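Local coordinates for protein-glutamine gamma-glutamyltransferase 2 (Pagrus major, PDB 1G0D) that probably cross-links proteins in a calcium-dependent way, joining peptide-bound glutamine to primary amines such as the side chain of a peptide-bound lysine, at residues I288-I293 with C333-M339; N176-F180 with C280-C285; R217-A221 with C367-C371; N157-Y163 with I423-S427. One frame throughout, in Å; residues are numbered along the deposited sequence.

Contact 1: residues I288-I293 with C333-M339. With SO4 (sulfate ion), chain B.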
loop_
_atom_site.group_PDB
_atom_site.type_symbol
_atom_site.label_atom_id
_atom_site.label_comp_id
_atom_site.label_asym_id
_atom_site.label_seq_id
_atom_site.Cartn_x
_atom_site.Cartn_y
_atom_site.Cartn_z
ATOM N N ILE A 288 -10.953 -8.748 -0.825
ATOM C CA ILE A 288 -10.365 -9.021 0.478
ATOM C C ILE A 288 -10.146 -7.698 1.183
ATOM O O ILE A 288 -9.464 -6.835 0.657
ATOM C CB ILE A 288 -9.014 -9.784 0.336
ATOM C CG1 ILE A 288 -9.226 -11.083 -0.463
ATOM C CG2 ILE A 288 -8.458 -10.125 1.688
ATOM C CD1 ILE A 288 -7.971 -11.961 -0.617
ATOM N N PRO A 289 -10.749 -7.506 2.364
ATOM C CA PRO A 289 -10.587 -6.255 3.119
ATOM C C PRO A 289 -9.091 -5.904 3.316
ATOM O O PRO A 289 -8.319 -6.708 3.865
ATOM C CB PRO A 289 -11.305 -6.543 4.431
ATOM C CG PRO A 289 -12.223 -7.605 4.119
ATOM C CD PRO A 289 -11.633 -8.443 3.060
ATOM N N THR A 290 -8.680 -4.706 2.888
ATOM C CA THR A 290 -7.254 -4.310 2.953
ATOM C C THR A 290 -6.973 -2.827 3.290
ATOM O O THR A 290 -7.716 -1.917 2.898
ATOM C CB THR A 290 -6.588 -4.680 1.564
ATOM O OG1 THR A 290 -6.771 -6.079 1.310
ATOM C CG2 THR A 290 -5.108 -4.347 1.509
ATOM N N ARG A 291 -5.911 -2.569 4.031
ATOM C CA ARG A 291 -5.547 -1.180 4.316
ATOM C C ARG A 291 -4.039 -1.006 4.374
ATOM O O ARG A 291 -3.328 -1.800 5.001
ATOM C CB ARG A 291 -6.114 -0.710 5.636
ATOM C CG ARG A 291 -5.919 -1.680 6.764
ATOM C CD ARG A 291 -6.415 -1.084 8.046
ATOM N NE ARG A 291 -6.099 -1.948 9.165
ATOM C CZ ARG A 291 -6.578 -1.792 10.388
ATOM N NH1 ARG A 291 -7.410 -0.790 10.657
ATOM N NH2 ARG A 291 -6.209 -2.636 11.342
ATOM N N PRO A 292 -3.513 0.012 3.685
ATOM C CA PRO A 292 -2.066 0.230 3.715
ATOM C C PRO A 292 -1.600 0.715 5.065
ATOM O O PRO A 292 -2.111 1.732 5.553
ATOM C CB PRO A 292 -1.840 1.299 2.652
ATOM C CG PRO A 292 -3.064 1.237 1.821
ATOM C CD PRO A 292 -4.166 0.960 2.778
ATOM N N ILE A 293 -0.659 -0.008 5.685
ATOM C CA ILE A 293 -0.135 0.472 6.958
ATOM C C ILE A 293 1.322 0.952 6.803
ATOM O O ILE A 293 2.082 0.374 6.026
ATOM C CB ILE A 293 -0.264 -0.556 8.118
ATOM C CG1 ILE A 293 0.953 -1.361 8.184
ATOM C CG2 ILE A 293 -1.512 -1.413 8.063
ATOM C CD1 ILE A 293 1.488 -1.099 9.518
ATOM N N CYS A 333 6.209 0.955 4.265
ATOM C CA CYS A 333 4.831 0.577 4.116
ATOM C C CYS A 333 4.557 -0.878 3.704
ATOM O O CYS A 333 5.340 -1.516 2.997
ATOM C CB CYS A 333 4.191 1.474 3.064
ATOM S SG CYS A 333 4.318 3.213 3.322
ATOM N N TRP A 334 3.429 -1.395 4.167
ATOM C CA TRP A 334 2.965 -2.711 3.775
ATOM C C TRP A 334 1.429 -2.675 3.803
ATOM O O TRP A 334 0.801 -1.621 3.865
ATOM C CB TRP A 334 3.540 -3.850 4.649
ATOM C CG TRP A 334 3.238 -3.796 6.105
ATOM C CD1 TRP A 334 2.101 -4.230 6.726
ATOM C CD2 TRP A 334 4.102 -3.304 7.150
ATOM N NE1 TRP A 334 2.202 -4.037 8.094
ATOM C CE2 TRP A 334 3.417 -3.470 8.374
ATOM C CE3 TRP A 334 5.384 -2.740 7.164
ATOM C CZ2 TRP A 334 3.974 -3.092 9.596
ATOM C CZ3 TRP A 334 5.938 -2.363 8.391
ATOM C CH2 TRP A 334 5.227 -2.543 9.588
ATOM N N VAL A 335 0.817 -3.832 3.781
ATOM C CA VAL A 335 -0.616 -3.872 3.737
ATOM C C VAL A 335 -1.135 -4.903 4.725
ATOM O O VAL A 335 -0.454 -5.867 5.018
ATOM C CB VAL A 335 -0.961 -4.175 2.276
ATOM C CG1 VAL A 335 -1.723 -5.458 2.103
ATOM C CG2 VAL A 335 -1.599 -3.003 1.703
ATOM N N GLU A 336 -2.313 -4.664 5.291
ATOM C CA GLU A 336 -2.945 -5.602 6.225
ATOM C C GLU A 336 -4.208 -6.113 5.517
ATOM O O GLU A 336 -4.972 -5.298 4.992
ATOM C CB GLU A 336 -3.358 -4.869 7.494
ATOM C CG GLU A 336 -2.650 -5.308 8.758
ATOM C CD GLU A 336 -2.914 -4.362 9.898
ATOM O OE1 GLU A 336 -4.042 -3.841 10.021
ATOM O OE2 GLU A 336 -1.989 -4.114 10.681
ATOM N N SER A 337 -4.424 -7.429 5.465
ATOM C CA SER A 337 -5.636 -7.973 4.825
ATOM C C SER A 337 -6.430 -8.782 5.845
ATOM O O SER A 337 -5.865 -9.536 6.610
ATOM C CB SER A 337 -5.300 -8.896 3.646
ATOM O OG SER A 337 -4.886 -8.173 2.504
ATOM N N TRP A 338 -7.744 -8.639 5.837
ATOM C CA TRP A 338 -8.606 -9.358 6.770
ATOM C C TRP A 338 -9.007 -10.705 6.244
ATOM O O TRP A 338 -9.537 -10.804 5.161
ATOM C CB TRP A 338 -9.895 -8.585 7.034
ATOM C CG TRP A 338 -10.707 -9.173 8.138
ATOM C CD1 TRP A 338 -11.681 -10.149 8.039
ATOM C CD2 TRP A 338 -10.610 -8.849 9.533
ATOM N NE1 TRP A 338 -12.191 -10.438 9.293
ATOM C CE2 TRP A 338 -11.545 -9.648 10.224
ATOM C CE3 TRP A 338 -9.817 -7.953 10.272
ATOM C CZ2 TRP A 338 -11.702 -9.577 11.613
ATOM C CZ3 TRP A 338 -9.977 -7.884 11.656
ATOM C CH2 TRP A 338 -10.907 -8.688 12.308
ATOM N N MET A 339 -8.770 -11.737 7.036
ATOM C CA MET A 339 -9.150 -13.096 6.673
ATOM C C MET A 339 -8.920 -14.009 7.883
ATOM O O MET A 339 -8.138 -13.682 8.776
ATOM C CB MET A 339 -8.298 -13.587 5.527
ATOM C CG MET A 339 -6.842 -13.848 5.886
ATOM S SD MET A 339 -5.908 -14.081 4.362
ATOM C CE MET A 339 -5.760 -12.496 3.826
HETATM S S SO4 B . -9.140 -2.551 13.773
HETATM O O1 SO4 B . -8.164 -3.477 14.097
HETATM O O2 SO4 B . -9.977 -3.128 12.791
HETATM O O3 SO4 B . -9.888 -2.491 14.946
HETATM O O4 SO4 B . -8.536 -1.276 13.494
#

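Contact 2: residues N176-F180 with C280-C285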
loop_
_atom_site.group_PDB
_atom_site.type_symbol
_atom_site.label_atom_id
_atom_site.label_comp_id
_atom_site.label_asym_id
_atom_site.label_seq_id
_atom_site.Cartn_x
_atom_site.Cartn_y
_atom_site.Cartn_z
ATOM N N ASN A 176 -5.299 7.212 -5.227
ATOM C CA ASN A 176 -6.516 6.782 -5.879
ATOM C C ASN A 176 -6.367 5.280 -6.119
ATOM O O ASN A 176 -5.705 4.846 -7.073
ATOM C CB ASN A 176 -6.689 7.568 -7.189
ATOM C CG ASN A 176 -7.807 7.036 -8.075
ATOM O OD1 ASN A 176 -8.611 6.210 -7.660
ATOM N ND2 ASN A 176 -7.850 7.504 -9.320
ATOM N N TYR A 177 -6.955 4.470 -5.243
ATOM C CA TYR A 177 -6.843 3.028 -5.421
ATOM C C TYR A 177 -7.548 2.611 -6.693
ATOM O O TYR A 177 -7.184 1.611 -7.306
ATOM C CB TYR A 177 -7.443 2.281 -4.246
ATOM C CG TYR A 177 -6.729 2.541 -2.960
ATOM C CD1 TYR A 177 -5.371 2.323 -2.840
ATOM C CD2 TYR A 177 -7.420 3.036 -1.857
ATOM C CE1 TYR A 177 -4.705 2.597 -1.638
ATOM C CE2 TYR A 177 -6.791 3.316 -0.675
ATOM C CZ TYR A 177 -5.432 3.099 -0.561
ATOM O OH TYR A 177 -4.832 3.389 0.639
ATOM N N GLY A 178 -8.565 3.373 -7.071
ATOM C CA GLY A 178 -9.322 3.082 -8.282
ATOM C C GLY A 178 -9.649 1.625 -8.569
ATOM O O GLY A 178 -9.577 1.231 -9.717
ATOM N N GLN A 179 -10.011 0.813 -7.569
ATOM C CA GLN A 179 -10.323 -0.593 -7.843
ATOM C C GLN A 179 -11.569 -0.831 -8.701
ATOM O O GLN A 179 -11.726 -1.910 -9.290
ATOM C CB GLN A 179 -10.451 -1.394 -6.545
ATOM C CG GLN A 179 -11.470 -0.868 -5.591
ATOM C CD GLN A 179 -10.875 0.091 -4.604
ATOM O OE1 GLN A 179 -9.825 0.723 -4.855
ATOM N NE2 GLN A 179 -11.535 0.220 -3.466
ATOM N N PHE A 180 -12.443 0.168 -8.809
ATOM C CA PHE A 180 -13.656 0.007 -9.619
ATOM C C PHE A 180 -13.628 0.758 -10.945
ATOM O O PHE A 180 -14.666 0.891 -11.605
ATOM C CB PHE A 180 -14.890 0.418 -8.817
ATOM C CG PHE A 180 -15.042 -0.353 -7.542
ATOM C CD1 PHE A 180 -14.812 -1.735 -7.517
ATOM C CD2 PHE A 180 -15.352 0.297 -6.365
ATOM C CE1 PHE A 180 -14.882 -2.448 -6.349
ATOM C CE2 PHE A 180 -15.433 -0.396 -5.189
ATOM C CZ PHE A 180 -15.195 -1.776 -5.175
ATOM N N CYS A 280 -3.033 -3.006 -2.387
ATOM C CA CYS A 280 -4.318 -2.636 -1.842
ATOM C C CYS A 280 -5.382 -2.560 -2.904
ATOM O O CYS A 280 -6.459 -3.061 -2.690
ATOM C CB CYS A 280 -4.242 -1.289 -1.170
ATOM S SG CYS A 280 -5.668 -0.887 -0.180
ATOM N N THR A 281 -5.094 -1.937 -4.039
ATOM C CA THR A 281 -6.076 -1.786 -5.129
ATOM C C THR A 281 -6.592 -3.116 -5.634
ATOM O O THR A 281 -7.773 -3.283 -5.902
ATOM C CB THR A 281 -5.472 -1.073 -6.348
ATOM O OG1 THR A 281 -5.586 0.344 -6.192
ATOM C CG2 THR A 281 -6.210 -1.433 -7.584
ATOM N N VAL A 282 -5.685 -4.066 -5.781
ATOM C CA VAL A 282 -6.044 -5.367 -6.296
ATOM C C VAL A 282 -6.779 -6.255 -5.290
ATOM O O VAL A 282 -7.735 -6.919 -5.641
ATOM C CB VAL A 282 -4.752 -6.111 -6.841
ATOM C CG1 VAL A 282 -5.110 -7.549 -7.275
ATOM C CG2 VAL A 282 -4.150 -5.317 -8.037
ATOM N N LEU A 283 -6.336 -6.285 -4.047
ATOM C CA LEU A 283 -6.997 -7.130 -3.069
ATOM C C LEU A 283 -8.396 -6.515 -2.762
ATOM O O LEU A 283 -9.419 -7.214 -2.730
ATOM C CB LEU A 283 -6.084 -7.267 -1.837
ATOM C CG LEU A 283 -4.744 -7.969 -2.156
ATOM C CD1 LEU A 283 -3.746 -7.659 -1.081
ATOM C CD2 LEU A 283 -4.922 -9.476 -2.278
ATOM N N ARG A 284 -8.457 -5.200 -2.585
ATOM C CA ARG A 284 -9.754 -4.568 -2.371
ATOM C C ARG A 284 -10.643 -4.972 -3.560
ATOM O O ARG A 284 -11.729 -5.471 -3.371
ATOM C CB ARG A 284 -9.597 -3.058 -2.279
ATOM C CG ARG A 284 -9.431 -2.621 -0.863
ATOM C CD ARG A 284 -9.544 -1.128 -0.680
ATOM N NE ARG A 284 -8.969 -0.751 0.620
ATOM C CZ ARG A 284 -9.012 0.476 1.124
ATOM N NH1 ARG A 284 -9.603 1.441 0.436
ATOM N NH2 ARG A 284 -8.489 0.751 2.318
ATOM N N CYS A 285 -10.163 -4.813 -4.790
ATOM C CA CYS A 285 -10.948 -5.210 -5.970
ATOM C C CYS A 285 -11.424 -6.662 -5.925
ATOM O O CYS A 285 -12.564 -6.930 -6.228
ATOM C CB CYS A 285 -10.150 -5.014 -7.258
ATOM S SG CYS A 285 -11.157 -5.074 -8.777
#

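Contact 3: residues R217-A221 with C367-C371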
loop_
_atom_site.group_PDB
_atom_site.type_symbol
_atom_site.label_atom_id
_atom_site.label_comp_id
_atom_site.label_asym_id
_atom_site.label_seq_id
_atom_site.Cartn_x
_atom_site.Cartn_y
_atom_site.Cartn_z
ATOM N N ARG A 217 -1.169 -14.203 -0.756
ATOM C CA ARG A 217 0.258 -14.475 -0.870
ATOM C C ARG A 217 0.698 -14.373 -2.357
ATOM O O ARG A 217 1.806 -13.940 -2.659
ATOM C CB ARG A 217 0.580 -15.862 -0.268
ATOM C CG ARG A 217 1.901 -16.475 -0.726
ATOM C CD ARG A 217 2.603 -17.313 0.366
ATOM N NE ARG A 217 3.518 -16.459 1.111
ATOM C CZ ARG A 217 4.793 -16.720 1.403
ATOM N NH1 ARG A 217 5.483 -15.835 2.088
ATOM N NH2 ARG A 217 5.377 -17.838 1.048
ATOM N N THR A 218 -0.178 -14.763 -3.282
ATOM C CA THR A 218 0.138 -14.682 -4.703
ATOM C C THR A 218 0.177 -13.237 -5.194
ATOM O O THR A 218 1.082 -12.858 -5.896
ATOM C CB THR A 218 -0.878 -15.429 -5.507
ATOM O OG1 THR A 218 -0.869 -16.794 -5.089
ATOM C CG2 THR A 218 -0.565 -15.337 -6.972
ATOM N N ILE A 219 -0.810 -12.429 -4.828
ATOM C CA ILE A 219 -0.833 -11.028 -5.237
ATOM C C ILE A 219 0.361 -10.316 -4.638
ATOM O O ILE A 219 1.046 -9.575 -5.314
ATOM C CB ILE A 219 -2.113 -10.328 -4.751
ATOM C CG1 ILE A 219 -3.313 -10.843 -5.536
ATOM C CG2 ILE A 219 -2.000 -8.842 -4.943
ATOM C CD1 ILE A 219 -3.110 -10.750 -7.044
ATOM N N THR A 220 0.621 -10.536 -3.360
ATOM C CA THR A 220 1.749 -9.868 -2.738
ATOM C C THR A 220 3.064 -10.192 -3.446
ATOM O O THR A 220 3.970 -9.347 -3.560
ATOM C CB THR A 220 1.838 -10.268 -1.297
ATOM O OG1 THR A 220 0.684 -9.772 -0.631
ATOM C CG2 THR A 220 3.028 -9.656 -0.634
ATOM N N ALA A 221 3.157 -11.419 -3.952
ATOM C CA ALA A 221 4.366 -11.864 -4.632
ATOM C C ALA A 221 4.541 -11.274 -6.030
ATOM O O ALA A 221 5.670 -10.992 -6.457
ATOM C CB ALA A 221 4.380 -13.379 -4.688
ATOM N N CYS A 367 8.939 -11.940 -0.753
ATOM C CA CYS A 367 7.913 -11.039 -0.241
ATOM C C CYS A 367 7.560 -11.609 1.139
ATOM O O CYS A 367 7.989 -12.738 1.467
ATOM C CB CYS A 367 6.689 -11.074 -1.152
ATOM S SG CYS A 367 5.644 -12.589 -0.977
ATOM N N CYS A 368 6.790 -10.850 1.937
ATOM C CA CYS A 368 6.379 -11.293 3.281
ATOM C C CYS A 368 4.877 -11.511 3.512
ATOM O O CYS A 368 4.042 -10.778 2.986
ATOM C CB CYS A 368 6.888 -10.310 4.331
ATOM S SG CYS A 368 8.605 -10.668 4.792
ATOM N N GLY A 369 4.553 -12.528 4.315
ATOM C CA GLY A 369 3.177 -12.816 4.650
ATOM C C GLY A 369 2.412 -13.694 3.688
ATOM O O GLY A 369 2.948 -14.099 2.677
ATOM N N PRO A 370 1.119 -13.949 3.946
ATOM C CA PRO A 370 0.333 -13.424 5.068
ATOM C C PRO A 370 0.720 -13.869 6.457
ATOM O O PRO A 370 0.713 -15.055 6.763
ATOM C CB PRO A 370 -1.088 -13.842 4.722
ATOM C CG PRO A 370 -0.918 -15.017 3.954
ATOM C CD PRO A 370 0.308 -14.837 3.117
ATOM N N CYS A 371 1.026 -12.890 7.308
ATOM C CA CYS A 371 1.420 -13.131 8.696
ATOM C C CYS A 371 0.450 -12.494 9.704
ATOM O O CYS A 371 0.214 -11.299 9.681
ATOM C CB CYS A 371 2.838 -12.570 8.958
ATOM S SG CYS A 371 3.321 -12.768 10.683
#

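Contact 4: residues N157-Y163 with I423-S427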
loop_
_atom_site.group_PDB
_atom_site.type_symbol
_atom_site.label_atom_id
_atom_site.label_comp_id
_atom_site.label_asym_id
_atom_site.label_seq_id
_atom_site.Cartn_x
_atom_site.Cartn_y
_atom_site.Cartn_z
ATOM N N ASN A 157 -14.088 1.716 -0.320
ATOM C CA ASN A 157 -13.504 3.030 -0.551
ATOM C C ASN A 157 -12.371 3.001 -1.584
ATOM O O ASN A 157 -11.468 2.160 -1.514
ATOM C CB ASN A 157 -13.001 3.615 0.746
ATOM C CG ASN A 157 -12.681 5.061 0.587
ATOM O OD1 ASN A 157 -12.565 5.536 -0.544
ATOM N ND2 ASN A 157 -12.539 5.783 1.688
ATOM N N GLU A 158 -12.417 3.900 -2.556
ATOM C CA GLU A 158 -11.391 3.911 -3.601
ATOM C C GLU A 158 -10.312 4.979 -3.407
ATOM O O GLU A 158 -9.333 5.041 -4.162
ATOM C CB GLU A 158 -12.030 4.112 -4.972
ATOM C CG GLU A 158 -12.792 2.915 -5.547
ATOM C CD GLU A 158 -13.554 3.283 -6.818
ATOM O OE1 GLU A 158 -14.490 4.119 -6.738
ATOM O OE2 GLU A 158 -13.206 2.754 -7.895
ATOM N N ASP A 159 -10.492 5.813 -2.393
ATOM C CA ASP A 159 -9.560 6.883 -2.101
ATOM C C ASP A 159 -8.990 6.655 -0.736
ATOM O O ASP A 159 -9.733 6.526 0.226
ATOM C CB ASP A 159 -10.285 8.213 -2.115
ATOM C CG ASP A 159 -10.622 8.652 -3.493
ATOM O OD1 ASP A 159 -9.662 8.950 -4.224
ATOM O OD2 ASP A 159 -11.827 8.685 -3.849
ATOM N N GLY A 160 -7.674 6.594 -0.655
ATOM C CA GLY A 160 -7.031 6.383 0.620
ATOM C C GLY A 160 -6.007 7.467 0.902
ATOM O O GLY A 160 -5.909 8.472 0.202
ATOM N N VAL A 161 -5.268 7.275 1.975
ATOM C CA VAL A 161 -4.239 8.193 2.355
ATOM C C VAL A 161 -3.122 7.291 2.852
ATOM O O VAL A 161 -3.381 6.383 3.641
ATOM C CB VAL A 161 -4.771 9.099 3.487
ATOM C CG1 VAL A 161 -3.671 9.945 4.053
ATOM C CG2 VAL A 161 -5.858 9.983 2.935
ATOM N N ILE A 162 -1.901 7.467 2.351
ATOM C CA ILE A 162 -0.794 6.644 2.846
ATOM C C ILE A 162 0.122 7.590 3.621
ATOM O O ILE A 162 0.461 8.646 3.125
ATOM C CB ILE A 162 -0.027 5.963 1.697
ATOM C CG1 ILE A 162 -1.019 5.176 0.823
ATOM C CG2 ILE A 162 1.051 5.091 2.275
ATOM C CD1 ILE A 162 -0.445 4.178 -0.156
ATOM N N TYR A 163 0.488 7.248 4.849
ATOM C CA TYR A 163 1.348 8.134 5.638
ATOM C C TYR A 163 2.851 7.980 5.283
ATOM O O TYR A 163 3.329 6.879 4.909
ATOM C CB TYR A 163 1.064 7.920 7.138
ATOM C CG TYR A 163 -0.352 8.319 7.456
ATOM C CD1 TYR A 163 -0.692 9.649 7.599
ATOM C CD2 TYR A 163 -1.389 7.382 7.397
ATOM C CE1 TYR A 163 -2.020 10.042 7.650
ATOM C CE2 TYR A 163 -2.729 7.768 7.449
ATOM C CZ TYR A 163 -3.036 9.097 7.566
ATOM O OH TYR A 163 -4.351 9.494 7.570
ATOM N N ILE A 423 3.069 3.329 13.841
ATOM C CA ILE A 423 2.369 2.534 12.853
ATOM C C ILE A 423 1.048 3.257 12.580
ATOM O O ILE A 423 0.267 3.510 13.481
ATOM C CB ILE A 423 2.166 1.129 13.409
ATOM C CG1 ILE A 423 3.256 0.865 14.456
ATOM C CG2 ILE A 423 2.201 0.115 12.298
ATOM C CD1 ILE A 423 4.145 -0.313 14.161
ATOM N N SER A 424 0.820 3.609 11.324
ATOM C CA SER A 424 -0.349 4.376 10.943
ATOM C C SER A 424 -1.128 3.767 9.803
ATOM O O SER A 424 -0.560 3.094 8.947
ATOM C CB SER A 424 0.102 5.765 10.502
ATOM O OG SER A 424 0.629 6.503 11.586
ATOM N N THR A 425 -2.436 4.023 9.803
ATOM C CA THR A 425 -3.314 3.593 8.736
ATOM C C THR A 425 -4.408 4.653 8.703
ATOM O O THR A 425 -4.600 5.376 9.678
ATOM C CB THR A 425 -3.903 2.200 8.980
ATOM O OG1 THR A 425 -4.470 1.721 7.760
ATOM C CG2 THR A 425 -5.012 2.227 10.026
ATOM N N LYS A 426 -5.106 4.779 7.582
ATOM C CA LYS A 426 -6.177 5.780 7.491
ATOM C C LYS A 426 -7.387 5.423 8.362
ATOM O O LYS A 426 -7.750 4.259 8.536
ATOM C CB LYS A 426 -6.647 5.970 6.031
ATOM C CG LYS A 426 -7.804 6.973 5.847
ATOM C CD LYS A 426 -8.238 7.110 4.398
ATOM C CE LYS A 426 -9.640 7.704 4.270
ATOM N NZ LYS A 426 -10.611 6.978 5.135
ATOM N N SER A 427 -8.009 6.467 8.885
ATOM C CA SER A 427 -9.165 6.334 9.715
ATOM C C SER A 427 -10.419 6.009 8.906
ATOM O O SER A 427 -10.610 6.498 7.799
ATOM C CB SER A 427 -9.387 7.631 10.441
ATOM O OG SER A 427 -10.634 7.543 11.082
HETATM O O HOH W 1 -0.406 4.228 5.671
#

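Contact 1: residues I288-I293 with C333-M339
Arg291 and Glu336 form a hydrogen-bonded pair where strand 290-298 runs antiparallel to strand 329-339. Strand 290-298 is an outermost strand of the four-stranded sheet in the papain-like catalytic core. Backbone bonds run both ways at this pair and again between Ile293 and Trp334. CG of Arg291 sits between its own N and carbonyl carbon (chi1 46°), and the chain then extends to NE beside the Glu336 side chain. The guanidinium meets the carboxylate edge-on, as a salt bridge. NE and NH2 of Arg291 lie 2.9 and 2.8 Å from the same oxygen, OE1 of Glu336. The two flat groups are turned 57° apart. NH1 of Arg291 hydrogen-bonds to O4 of a sulfate ion at 3.1 Å; the ion probably came from the crystallisation solution. Trp351 makes a cation-pi contact with the Arg291 guanidinium. A leucine here would probably leave the Glu336 carboxylate without its counter-charge and the sulfate without this donor. Farther along, CG1 of Ile293 lies over one face of the Trp334 indole in a CH-pi contact. NE1 of that indole bonds Tyr440 OH, and the Trp334 side chain is about 4 Å from those of the active-site residues His332 and Asp355. Thr290 and Ser337 occupy the other face of the sheet. OG of Ser337 donates to OG1 of Thr290 at 3.1 Å, and that OG1 donates to O of Ile288 at 2.9 Å.

Contact 2: residues N176-F180 with C280-C285
Cys280 of helix 272-286 places its sulfur over one face of the Tyr177 ring. SG lies anti to the backbone N (chi1 -168°), which turns it toward the loop 176-180. It sits 4.0 Å from the centroid of the Tyr177 ring, 17° off the ring normal, a Cys sulfur-aromatic contact. Thr281 comes next. Its OG1 donates to O of Tyr177, but the modelled 2.3 Å between these two atoms is very short and the exact length is doubtful. The same hydroxyl lies at the edge of the Tyr177 ring, near its plane, and CB of Gln179 rests on the carbonyl O of Thr281 at 3.3 Å. One turn on, Arg284 extends its chain from CG to NE past the loop. Its NH1 comes 3.5 Å from CD2 of Tyr177, with the ring and guanidinium planes 61° apart. CD of Arg284 packs against NE2 of Gln179 at 3.7 Å. The polar ends look elsewhere: NE2 of Gln179 and NH1 of Arg284 both donate to O of Asn157, and NH2 of Arg284 donates to O of Thr290. Cys285 closes the row, with its CB 3.7 Å from CB of Gln179. The helix begins at the active-site Cys272, as in papain-like enzymes. This later part of it is held between the loop and several neighbours: Thr281 and Cys285 touch helix 184-193, Thr281 also touches helix 253-261, and Cys280 packs on strand 290-298.

Contact 3: residues R217-A221 with C367-C371
Arg217 and Ala221, one turn apart on helix 212-223, lie against Pro370 and Cys367. The short helix and strand axes approach to 8.6 Å and run nearly antiparallel, at 157°. This is helix-on-sheet packing in the papain-like core: strand 368-372 is an outermost strand of its four-stranded sheet. The Gly369-Pro370 peptide is cis. At the backbone angles of Gly369, a CB would collide with O of Cys368. Arg217 starts with CG anti to the backbone N (chi1 160°), then bends at chi2 and chi3, bringing its guanidinium edge back to the strand. CB of Arg217 packs on CD of Pro370 at 3.5 Å. NE and NH1 of Arg217 grip one atom, O of Gly369, at 2.9 and 3.1 Å, both from the same face of the carbonyl. NH1 also forms a salt bridge with Asp386, whose OD2 accepts from N of Gly369 as well. A methionine in its place is likely to leave Asp386 without this cation and the Gly369 carbonyl without both donors. At the other end, SG of Cys367 meets CG2 of Thr220 at 3.9 Å and CB of Ala221 at 4.0 Å.

Contact 4: residues N157-Y163 with I423-S427
Lys426 leaves its backbone with CG anti to N and stays extended until chi4 (-51°). This lays it across the Val161 side chain, at about a right angle. CD of Lys426 lies 3.8 Å from N of Val161. The final bend turns NZ back onto O of the next residue, Ser427, at 2.7 Å and nearly in line with the carbonyl bond. NZ also forms a salt bridge with Glu153, which takes a hydrogen bond from ND2 of Asn157 through its other oxygen. OD1 of Asn157 accepts from N of Asp159 at 2.8 Å, an Asx turn just where strand 159-164 begins. Tyr163 has CG anti to its carbonyl carbon (chi1 -64°), and the ring comes down beside the other strand. Its CD2 touches CB of Ser424 at 3.8 Å, and N of Lys426 lies at the ring edge. The two strands belong to separate antiparallel hairpins, 159-164 with 169-176 and 424-426 with 433-435. Their axes run nearly antiparallel 6.5 Å apart, and no direct hydrogen bond joins the two segments. A water bridges the two backbones: it accepts from N of Tyr163 at 3.3 Å and donates weakly to O of Ser424 at 3.5 Å. The side chain of Thr425 is about 4 Å from that of Glu434, probably a calcium ligand. OG of Ser424 bonds O of Asn422 and NH1 of Arg433.

In the fold
All four contacts lie 8 to 13 Å from the molecule's spatial centre, measured between centres. Contact 1 is central: its centre is 10 to 11 Å from each of the others, while those of contacts 3 and 4 are about 20 Å apart. Contacts 1 and 3 reach the same sheet at its two outermost strands. Helix 272-286 of contact 2 leads into strand 290-298 of contact 1, and Val282 and Leu283 pack on Ile219 of contact 3. Contacts 2 and 4 meet through Tyr177 and Glu158. Along the chain, contact 4 encloses the rest; contact 2 closes before contact 1 opens, contact 1 nests inside contact 3, and 2 crosses 3. Distant sequence parts thus gather round the active-site sheet.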